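Local coordinates for hypothetical signal peptide protein (PDB 3PJY) that is of unknown function but belongs to the DUF192 family and may regulate transcription, at residues Thr83-Ala88 with Ala94-Arg99. Residues are numbered along the deposited sequence; the frame is centred on the assembly and turned at random.
Sequences TIHENA and AIIDSR
I96 lies against the imidazole of H85, and the two side chains cross at about a right angle. H85 CB starts the contact, 3.9 Å from I96 CG2. CG is next and touches both CG2 and CD1 of I96. ND1 packs on I96 CG2 at 3.7 Å. On the other flank of the ring, CD2 and NE2 meet I96 CD1. That methyl sits over one face, 3.9 Å from the H85 ring centroid and 17° off the normal, a CH-pi contact. H85 holds CG anti to its own N (chi1 -174°), which lays the ring beside I96. I96 CD1 also reaches A88 CB at 3.9 Å. Swapping H85 for a serine would probably leave I96 CD1 without the ring face it packs on and open a gap under that methyl. Farther along, water replaces direct bonding. T83 OG1 donates to one water (2.6 Å), which donates to S98 O; a second water donates to both T83 OG1 and D97 O. D97 OD2 accepts from R99 N at 2.8 Å, closing an Asx turn. Side-chain packing and water bridges, with no direct hydrogen bond, thus join strand 81-88, an outermost strand of the mixed sheet within this chain, to strand 96-97, which pairs antiparallel with 60-61.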
loop_
_atom_site.group_PDB
_atom_site.type_symbol
_atom_site.label_atom_id
_atom_site.label_comp_id
_atom_site.label_asym_id
_atom_site.label_seq_id
_atom_site.Cartn_x
_atom_site.Cartn_y
_atom_site.Cartn_z
ATOM N N THR B 83 -11.751 -2.674 18.095
ATOM C CA THR B 83 -13.122 -2.828 17.702
ATOM C C THR B 83 -13.365 -2.095 16.382
ATOM O O THR B 83 -12.613 -1.179 16.007
ATOM C CB THR B 83 -14.112 -2.307 18.752
ATOM O OG1 THR B 83 -13.913 -0.937 18.951
ATOM C CG2 THR B 83 -13.906 -2.994 20.105
ATOM N N ILE B 84 -14.445 -2.508 15.734
ATOM C CA ILE B 84 -14.816 -1.980 14.433
ATOM C C ILE B 84 -16.289 -1.688 14.445
ATOM O O ILE B 84 -17.093 -2.565 14.845
ATOM C CB ILE B 84 -14.505 -2.951 13.292
ATOM C CG1 ILE B 84 -13.016 -3.275 13.258
ATOM C CG2 ILE B 84 -14.964 -2.355 11.967
ATOM C CD1 ILE B 84 -12.582 -4.273 12.141
ATOM N N HIS B 85 -16.645 -0.475 14.022
ATOM C CA HIS B 85 -18.042 -0.121 13.806
ATOM C C HIS B 85 -18.247 0.110 12.334
ATOM O O HIS B 85 -17.888 1.171 11.810
ATOM C CB HIS B 85 -18.430 1.130 14.592
ATOM C CG HIS B 85 -19.885 1.452 14.528
ATOM N ND1 HIS B 85 -20.748 1.132 15.563
ATOM C CD2 HIS B 85 -20.653 1.982 13.549
ATOM C CE1 HIS B 85 -21.978 1.491 15.227
ATOM N NE2 HIS B 85 -21.959 1.980 14.005
ATOM N N GLU B 86 -18.866 -0.861 11.664
ATOM C CA GLU B 86 -19.122 -0.747 10.243
ATOM C C GLU B 86 -20.408 0.065 10.002
ATOM O O GLU B 86 -21.298 0.076 10.823
ATOM C CB GLU B 86 -19.255 -2.142 9.617
ATOM C CG GLU B 86 -17.918 -2.843 9.554
ATOM C CD GLU B 86 -18.031 -4.303 9.229
ATOM O OE1 GLU B 86 -18.279 -5.110 10.134
ATOM O OE2 GLU B 86 -17.867 -4.632 8.059
ATOM N N ASN B 87 -20.449 0.744 8.867
ATOM C CA ASN B 87 -21.657 1.389 8.373
ATOM C C ASN B 87 -22.257 2.383 9.357
ATOM O O ASN B 87 -23.467 2.361 9.616
ATOM C CB ASN B 87 -22.702 0.346 7.960
ATOM C CG ASN B 87 -22.174 -0.601 6.918
ATOM O OD1 ASN B 87 -21.824 -0.187 5.819
ATOM N ND2 ASN B 87 -22.113 -1.895 7.261
ATOM N N ALA B 88 -21.392 3.271 9.881
ATOM C CA ALA B 88 -21.857 4.432 10.632
ATOM C C ALA B 88 -22.787 5.227 9.708
ATOM O O ALA B 88 -22.637 5.230 8.488
ATOM C CB ALA B 88 -20.687 5.286 11.117
ATOM N N ALA B 94 -25.683 10.075 17.020
ATOM C CA ALA B 94 -25.487 8.971 17.960
ATOM C C ALA B 94 -24.010 8.769 18.216
ATOM O O ALA B 94 -23.224 8.615 17.274
ATOM C CB ALA B 94 -26.088 7.679 17.369
ATOM N N ILE B 95 -23.620 8.726 19.479
ATOM C CA ILE B 95 -22.227 8.507 19.855
ATOM C C ILE B 95 -21.860 7.074 19.654
ATOM O O ILE B 95 -22.588 6.160 20.096
ATOM C CB ILE B 95 -21.976 8.904 21.346
ATOM C CG1 ILE B 95 -22.180 10.420 21.509
ATOM C CG2 ILE B 95 -20.565 8.383 21.828
ATOM C CD1 ILE B 95 -22.207 10.951 22.992
ATOM N N ILE B 96 -20.713 6.871 19.008
ATOM C CA ILE B 96 -20.099 5.582 18.833
ATOM C C ILE B 96 -18.871 5.583 19.734
ATOM O O ILE B 96 -17.911 6.309 19.479
ATOM C CB ILE B 96 -19.712 5.334 17.357
ATOM C CG1 ILE B 96 -20.952 5.459 16.464
ATOM C CG2 ILE B 96 -19.032 3.937 17.214
ATOM C CD1 ILE B 96 -20.670 5.498 14.964
ATOM N N ASP B 97 -18.943 4.819 20.823
ATOM C CA ASP B 97 -17.902 4.832 21.841
ATOM C C ASP B 97 -16.889 3.742 21.559
ATOM O O ASP B 97 -17.262 2.657 21.106
ATOM C CB ASP B 97 -18.513 4.663 23.230
ATOM C CG ASP B 97 -17.563 5.147 24.325
ATOM O OD1 ASP B 97 -17.462 6.381 24.491
ATOM O OD2 ASP B 97 -16.928 4.288 24.953
ATOM N N SER B 98 -15.612 4.004 21.843
ATOM C CA SER B 98 -14.597 3.014 21.669
ATOM C C SER B 98 -14.754 1.882 22.721
ATOM O O SER B 98 -14.208 0.812 22.510
ATOM C CB SER B 98 -13.201 3.643 21.764
ATOM O OG SER B 98 -12.970 4.134 23.061
ATOM N N ARG B 99 -15.413 2.148 23.851
ATOM C CA ARG B 99 -15.714 1.105 24.876
ATOM C C ARG B 99 -14.506 0.715 25.737
ATOM O O ARG B 99 -14.615 -0.091 26.644
ATOM C CB ARG B 99 -16.312 -0.161 24.209
HETATM O O HOH W 1 -12.492 -0.447 21.077
HETATM O O HOH W 2 -16.482 0.196 19.605
#